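Local coordinates for F5/8 type C domain protein (Bacteroides ovatus, PDB 4ZRX), which probably hydrolyses alpha-L-fucosidic linkages with its TIM-barrel domain and carries an F5/8 type C domain that may bind sugars, at residues K366-T371 against L439-D444; V401-V406 against I443-L448. All coordinates share one frame; numbering follows the deposited sequence.

Contact 1 of 2, residues K366-T371 against L439-D444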
loop_
_atom_site.group_PDB
_atom_site.type_symbol
_atom_site.label_atom_id
_atom_site.label_comp_id
_atom_site.label_asym_id
_atom_site.label_seq_id
_atom_site.Cartn_x
_atom_site.Cartn_y
_atom_site.Cartn_z
ATOM N N LYS A 366 -0.572 3.194 -30.813
ATOM C CA LYS A 366 -1.197 4.055 -31.737
ATOM C C LYS A 366 -1.867 5.119 -30.933
ATOM O O LYS A 366 -2.900 4.815 -30.274
ATOM C CB LYS A 366 -2.225 3.284 -32.582
ATOM C CG LYS A 366 -2.934 4.109 -33.622
ATOM C CD LYS A 366 -3.785 3.229 -34.558
ATOM C CE LYS A 366 -4.427 4.053 -35.686
ATOM N NZ LYS A 366 -5.109 3.185 -36.722
ATOM N N TYR A 367 -1.365 6.348 -31.018
ATOM C CA TYR A 367 -1.888 7.439 -30.228
ATOM C C TYR A 367 -3.319 7.718 -30.704
ATOM O O TYR A 367 -3.590 7.813 -31.927
ATOM C CB TYR A 367 -0.976 8.640 -30.382
ATOM C CG TYR A 367 -1.133 9.806 -29.434
ATOM C CD1 TYR A 367 -2.057 10.840 -29.693
ATOM C CD2 TYR A 367 -0.303 9.947 -28.333
ATOM C CE1 TYR A 367 -2.131 11.982 -28.859
ATOM C CE2 TYR A 367 -0.381 11.066 -27.497
ATOM C CZ TYR A 367 -1.298 12.064 -27.759
ATOM O OH TYR A 367 -1.342 13.169 -26.995
ATOM N N TRP A 368 -4.230 7.851 -29.764
ATOM C CA TRP A 368 -5.655 7.912 -30.060
ATOM C C TRP A 368 -6.262 9.162 -29.469
ATOM O O TRP A 368 -6.224 9.339 -28.244
ATOM C CB TRP A 368 -6.322 6.644 -29.543
ATOM C CG TRP A 368 -7.784 6.652 -29.706
ATOM C CD1 TRP A 368 -8.523 7.224 -30.735
ATOM C CD2 TRP A 368 -8.702 6.025 -28.858
ATOM N NE1 TRP A 368 -9.849 6.985 -30.531
ATOM C CE2 TRP A 368 -9.988 6.249 -29.391
ATOM C CE3 TRP A 368 -8.571 5.254 -27.702
ATOM C CZ2 TRP A 368 -11.145 5.780 -28.764
ATOM C CZ3 TRP A 368 -9.722 4.781 -27.082
ATOM C CH2 TRP A 368 -10.983 5.028 -27.646
ATOM N N SER A 369 -6.744 10.055 -30.340
ATOM C CA SER A 369 -7.396 11.261 -29.910
ATOM C C SER A 369 -8.907 11.092 -30.088
ATOM O O SER A 369 -9.360 10.818 -31.214
ATOM C CB SER A 369 -6.934 12.426 -30.746
ATOM O OG SER A 369 -5.540 12.553 -30.706
ATOM N N THR A 370 -9.691 11.318 -29.052
ATOM C CA THR A 370 -11.125 11.079 -29.144
ATOM C C THR A 370 -11.939 11.931 -28.237
ATOM O O THR A 370 -11.500 12.330 -27.191
ATOM C CB THR A 370 -11.467 9.551 -28.870
ATOM O OG1 THR A 370 -12.827 9.268 -29.232
ATOM C CG2 THR A 370 -11.246 9.175 -27.463
ATOM N N THR A 371 -13.197 12.133 -28.599
ATOM C CA THR A 371 -14.152 12.732 -27.694
ATOM C C THR A 371 -15.114 11.671 -27.226
ATOM O O THR A 371 -14.951 10.487 -27.541
ATOM C CB THR A 371 -14.946 13.858 -28.397
ATOM O OG1 THR A 371 -15.621 13.312 -29.540
ATOM C CG2 THR A 371 -13.988 14.928 -28.859
ATOM N N LEU A 439 -9.420 -6.205 -28.974
ATOM C CA LEU A 439 -9.900 -5.461 -27.851
ATOM C C LEU A 439 -10.481 -4.195 -28.366
ATOM O O LEU A 439 -10.009 -3.621 -29.376
ATOM C CB LEU A 439 -8.688 -5.179 -26.966
ATOM C CG LEU A 439 -8.762 -5.125 -25.510
ATOM C CD1 LEU A 439 -9.388 -6.317 -24.794
ATOM C CD2 LEU A 439 -7.315 -4.857 -25.036
ATOM N N ARG A 440 -11.522 -3.714 -27.738
ATOM C CA ARG A 440 -12.101 -2.425 -28.104
ATOM C C ARG A 440 -12.199 -1.577 -26.859
ATOM O O ARG A 440 -12.653 -2.083 -25.830
ATOM C CB ARG A 440 -13.493 -2.621 -28.695
ATOM C CG ARG A 440 -14.164 -1.348 -29.100
ATOM C CD ARG A 440 -15.207 -1.571 -30.162
ATOM N NE ARG A 440 -16.358 -2.277 -29.643
ATOM C CZ ARG A 440 -17.360 -2.779 -30.355
ATOM N NH1 ARG A 440 -17.394 -2.660 -31.673
ATOM N NH2 ARG A 440 -18.339 -3.391 -29.733
ATOM N N VAL A 441 -11.810 -0.297 -26.958
ATOM C CA VAL A 441 -11.915 0.638 -25.860
ATOM C C VAL A 441 -12.812 1.752 -26.332
ATOM O O VAL A 441 -12.720 2.223 -27.468
ATOM C CB VAL A 441 -10.538 1.233 -25.496
ATOM C CG1 VAL A 441 -10.661 2.245 -24.340
ATOM C CG2 VAL A 441 -9.575 0.105 -25.164
ATOM N N ARG A 442 -13.755 2.094 -25.476
ATOM C CA ARG A 442 -14.683 3.176 -25.713
ATOM C C ARG A 442 -14.528 4.241 -24.641
ATOM O O ARG A 442 -14.633 3.924 -23.460
ATOM C CB ARG A 442 -16.122 2.637 -25.693
ATOM C CG ARG A 442 -17.134 3.675 -26.142
ATOM C CD ARG A 442 -18.564 3.081 -26.197
ATOM N NE ARG A 442 -18.552 1.912 -27.086
ATOM C CZ ARG A 442 -18.610 0.619 -26.723
ATOM N NH1 ARG A 442 -18.786 0.213 -25.479
ATOM N NH2 ARG A 442 -18.459 -0.283 -27.684
ATOM N N ILE A 443 -14.251 5.462 -25.026
ATOM C CA ILE A 443 -14.232 6.575 -24.072
ATOM C C ILE A 443 -15.632 7.109 -24.010
ATOM O O ILE A 443 -16.126 7.780 -24.933
ATOM C CB ILE A 443 -13.226 7.680 -24.433
ATOM C CG1 ILE A 443 -11.776 7.128 -24.547
ATOM C CG2 ILE A 443 -13.371 8.806 -23.417
ATOM C CD1 ILE A 443 -11.285 6.269 -23.386
ATOM N N ASP A 444 -16.313 6.758 -22.944
ATOM C CA ASP A 444 -17.714 7.171 -22.730
ATOM C C ASP A 444 -17.845 8.635 -22.374
ATOM O O ASP A 444 -18.787 9.335 -22.839
ATOM C CB ASP A 444 -18.394 6.268 -21.711
ATOM C CG ASP A 444 -18.361 4.796 -22.128
ATOM O OD1 ASP A 444 -18.913 4.453 -23.200
ATOM O OD2 ASP A 444 -17.816 3.997 -21.339
#
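CG of W368 lies anti to the backbone N (chi1 176°), and the indole beyond it meets V441 and I443 of the strand of residues 439-444. T370 has OG1 anti to its own N, which leaves CG2 between N and the carbonyl carbon, facing I443. The far corner of the indole does most of the touching. CZ3 of W368 lies 3.9 Å from CG1 of V441, a methyl that sits in the ring plane at the edge. CH2 of W368 is 3.8 Å from CG1 of I443 and 3.3 Å from the backbone O of V441, both approached obliquely. CG2 of T370 stands 3.6 Å above one face of the W368 ring, offset toward the rim. The same methyl of T370, CG2, packs 3.6 Å from CG1 of I443, so T370 fills the angle between tryptophan and isoleucine. Threonine suits this buried place because its methyl meets hydrocarbon while OG1 of T370 donates to O of T371 (3.0 Å), on a lone pair in the carbonyl plane. Beta-branched V441 and I443 fit an extended strand and present compact apolar surfaces. An alanine in place of W368 would probably open a gap beside V441 and leave CG1 of I443 without its aromatic neighbour. R442 points away from this layer, and its guanidinium pairs with E375 and E407. The strand axes approach to 9.4 Å at 35°, with no hydrogen bond between the two segments, as expected for sheets packed face to face. Strand 368-370 is an outermost strand of one four-stranded sheet, paired with strand 450-458, while strand 438-446 lies between strands 374-381 and 401-410 in the other; the tryptophan also touches V452 of the first sheet and A376 and Y378 of the second.

Contact 2 of 2, residues V401-V406 against I443-L448; sequences VEAFTV and IDECRL
E402 meets E445 and C446 of the neighbouring strand and R447 just beyond its end. CB of E402 lies 3.9 Å from CB of E445. CG of E402, anti to the carbonyl carbon (chi1 -64°), comes near CG and NE of R447, the two side chains crossing at about a right angle. The chain stays extended to CD (chi2 172°), and this carboxylate carbon of E402 rests 3.5 Å from CG of R447, against the arginine's methylene chain. At the tip, OE1 of E402 sits 3.4 Å from C of C446. It shares a water with OE1 of E445, which probably eases the repulsion between the two carboxylates. OE2 of E402 accepts a nearly straight salt-bridging hydrogen bond from NE of R447 (2.9 Å, 175°). OE2 lies in the guanidinium plane, yet the donor comes from above the carboxylate. A second water joins OE2 to NH2 of R447, and R271 adds another salt bridge to OE2. Glutamate is thus long enough, and suitably charged, to meet two arginines. At the other end, OG1 of T405 donates to the syn lone pair of D444 OD2 (2.7 Å), and a water links OG1 with OD1. On the sheet face that carries V401, F404, I443 and C446, CD1 of I443 packs 3.9 Å from CB of F404. A403 is small enough for its CB to lie close to CB of both E445 and D444. In the backbone, O of E445 takes N-H groups from both E402 and A403, while O of A403 accepts from E445 N and weakly from D444 N. Two classic beta bulges therefore follow one another, one on each strand, in an antiparallel pair of the beta-sandwich that accompanies the TIM barrel in this fucosidase family.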
loop_
_atom_site.group_PDB
_atom_site.type_symbol
_atom_site.label_atom_id
_atom_site.label_comp_id
_atom_site.label_asym_id
_atom_site.label_seq_id
_atom_site.Cartn_x
_atom_site.Cartn_y
_atom_site.Cartn_z
ATOM N N VAL A 401 -9.900 11.674 -19.196
ATOM C CA VAL A 401 -10.864 10.581 -19.249
ATOM C C VAL A 401 -11.655 10.505 -17.954
ATOM O O VAL A 401 -11.125 10.615 -16.854
ATOM C CB VAL A 401 -10.218 9.239 -19.629
ATOM C CG1 VAL A 401 -11.231 8.091 -19.582
ATOM C CG2 VAL A 401 -9.636 9.337 -21.046
ATOM N N GLU A 402 -12.991 10.455 -18.141
ATOM C CA GLU A 402 -13.927 10.386 -17.034
ATOM C C GLU A 402 -14.714 9.074 -16.924
ATOM O O GLU A 402 -15.124 8.710 -15.820
ATOM C CB GLU A 402 -14.883 11.530 -17.094
ATOM C CG GLU A 402 -14.216 12.857 -16.914
ATOM C CD GLU A 402 -15.142 14.032 -17.160
ATOM O OE1 GLU A 402 -15.784 14.011 -18.243
ATOM O OE2 GLU A 402 -15.261 14.993 -16.283
ATOM N N ALA A 403 -14.948 8.392 -18.043
ATOM C CA ALA A 403 -15.571 7.056 -18.036
ATOM C C ALA A 403 -15.211 6.305 -19.291
ATOM O O ALA A 403 -15.116 6.900 -20.376
ATOM C CB ALA A 403 -17.090 7.188 -17.948
ATOM N N PHE A 404 -14.980 5.000 -19.156
ATOM C CA PHE A 404 -14.587 4.221 -20.312
ATOM C C PHE A 404 -15.048 2.775 -20.098
ATOM O O PHE A 404 -15.305 2.332 -18.988
ATOM C CB PHE A 404 -13.070 4.249 -20.593
ATOM C CG PHE A 404 -12.253 3.592 -19.563
ATOM C CD1 PHE A 404 -11.829 4.288 -18.409
ATOM C CD2 PHE A 404 -11.833 2.296 -19.729
ATOM C CE1 PHE A 404 -11.077 3.642 -17.460
ATOM C CE2 PHE A 404 -11.058 1.653 -18.799
ATOM C CZ PHE A 404 -10.688 2.352 -17.610
ATOM N N THR A 405 -15.114 2.058 -21.215
ATOM C CA THR A 405 -15.486 0.673 -21.289
ATOM C C THR A 405 -14.486 -0.079 -22.151
ATOM O O THR A 405 -14.006 0.472 -23.127
ATOM C CB THR A 405 -16.896 0.556 -21.930
ATOM O OG1 THR A 405 -17.800 1.323 -21.114
ATOM C CG2 THR A 405 -17.370 -0.923 -21.953
ATOM N N VAL A 406 -14.194 -1.335 -21.790
ATOM C CA VAL A 406 -13.334 -2.214 -22.538
ATOM C C VAL A 406 -14.073 -3.518 -22.848
ATOM O O VAL A 406 -14.727 -4.098 -22.002
ATOM C CB VAL A 406 -12.053 -2.590 -21.785
ATOM C CG1 VAL A 406 -11.156 -3.311 -22.634
ATOM C CG2 VAL A 406 -11.365 -1.311 -21.233
ATOM N N ILE A 443 -14.251 5.462 -25.026
ATOM C CA ILE A 443 -14.232 6.575 -24.072
ATOM C C ILE A 443 -15.632 7.109 -24.010
ATOM O O ILE A 443 -16.126 7.780 -24.933
ATOM C CB ILE A 443 -13.226 7.680 -24.433
ATOM C CG1 ILE A 443 -11.776 7.128 -24.547
ATOM C CG2 ILE A 443 -13.371 8.806 -23.417
ATOM C CD1 ILE A 443 -11.285 6.269 -23.386
ATOM N N ASP A 444 -16.313 6.758 -22.944
ATOM C CA ASP A 444 -17.714 7.171 -22.730
ATOM C C ASP A 444 -17.845 8.635 -22.374
ATOM O O ASP A 444 -18.787 9.335 -22.839
ATOM C CB ASP A 444 -18.394 6.268 -21.711
ATOM C CG ASP A 444 -18.361 4.796 -22.128
ATOM O OD1 ASP A 444 -18.913 4.453 -23.200
ATOM O OD2 ASP A 444 -17.816 3.997 -21.339
ATOM N N GLU A 445 -16.931 9.135 -21.559
ATOM C CA GLU A 445 -16.968 10.532 -21.137
ATOM C C GLU A 445 -15.554 11.041 -20.998
ATOM O O GLU A 445 -14.736 10.348 -20.444
ATOM C CB GLU A 445 -17.650 10.680 -19.775
ATOM C CG GLU A 445 -19.155 10.371 -19.724
ATOM C CD GLU A 445 -19.662 10.439 -18.284
ATOM O OE1 GLU A 445 -19.195 11.333 -17.503
ATOM O OE2 GLU A 445 -20.469 9.560 -17.905
ATOM N N CYS A 446 -15.322 12.279 -21.415
ATOM C CA CYS A 446 -14.011 12.902 -21.176
ATOM C C CYS A 446 -14.135 14.390 -21.201
ATOM O O CYS A 446 -15.156 14.933 -21.708
ATOM C CB CYS A 446 -12.977 12.422 -22.149
ATOM S SG CYS A 446 -13.363 12.744 -23.928
ATOM N N ARG A 447 -13.122 15.042 -20.664
ATOM C CA ARG A 447 -12.990 16.472 -20.720
ATOM C C ARG A 447 -12.278 16.838 -21.992
ATOM O O ARG A 447 -11.206 16.316 -22.277
ATOM C CB ARG A 447 -12.208 16.962 -19.501
ATOM C CG ARG A 447 -12.902 16.516 -18.201
ATOM C CD ARG A 447 -12.061 16.869 -16.965
ATOM N NE ARG A 447 -12.812 16.516 -15.767
ATOM C CZ ARG A 447 -12.465 16.788 -14.519
ATOM N NH1 ARG A 447 -11.321 17.424 -14.222
ATOM N NH2 ARG A 447 -13.269 16.393 -13.546
ATOM N N LEU A 448 -12.852 17.801 -22.748
ATOM C CA LEU A 448 -12.274 18.159 -24.054
ATOM C C LEU A 448 -11.996 16.891 -24.879
ATOM O O LEU A 448 -12.869 16.052 -24.926
ATOM C CB LEU A 448 -11.027 18.982 -23.915
ATOM C CG LEU A 448 -11.135 20.325 -23.195
ATOM C CD1 LEU A 448 -9.814 21.128 -23.288
ATOM C CD2 LEU A 448 -12.297 21.185 -23.711
HETATM O O HOH W 1 -15.615 14.346 -13.503
HETATM O O HOH W 2 -18.432 13.786 -17.997
HETATM O O HOH W 3 -19.898 1.944 -23.380
#

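Contacts 1 and 2, with centres about 9 Å apart, share I443 and D444 of strand 438-446. Along the chain, residues 366-371 come first, 401-406 next, and the shared strand last, so it meets two earlier pieces of the chain. Contact 2 is made within one sheet, between adjacent strands 401-410 and 438-446; contact 1 joins that sheet to the one containing strand 368-370. A probable hydrogen bond from R442 N to T405 O (2.9 Å) carries the strand pairing on between them. Together they give both dimensions of a beta-sandwich: edgewise pairing and face-to-face packing, with I443 serving each.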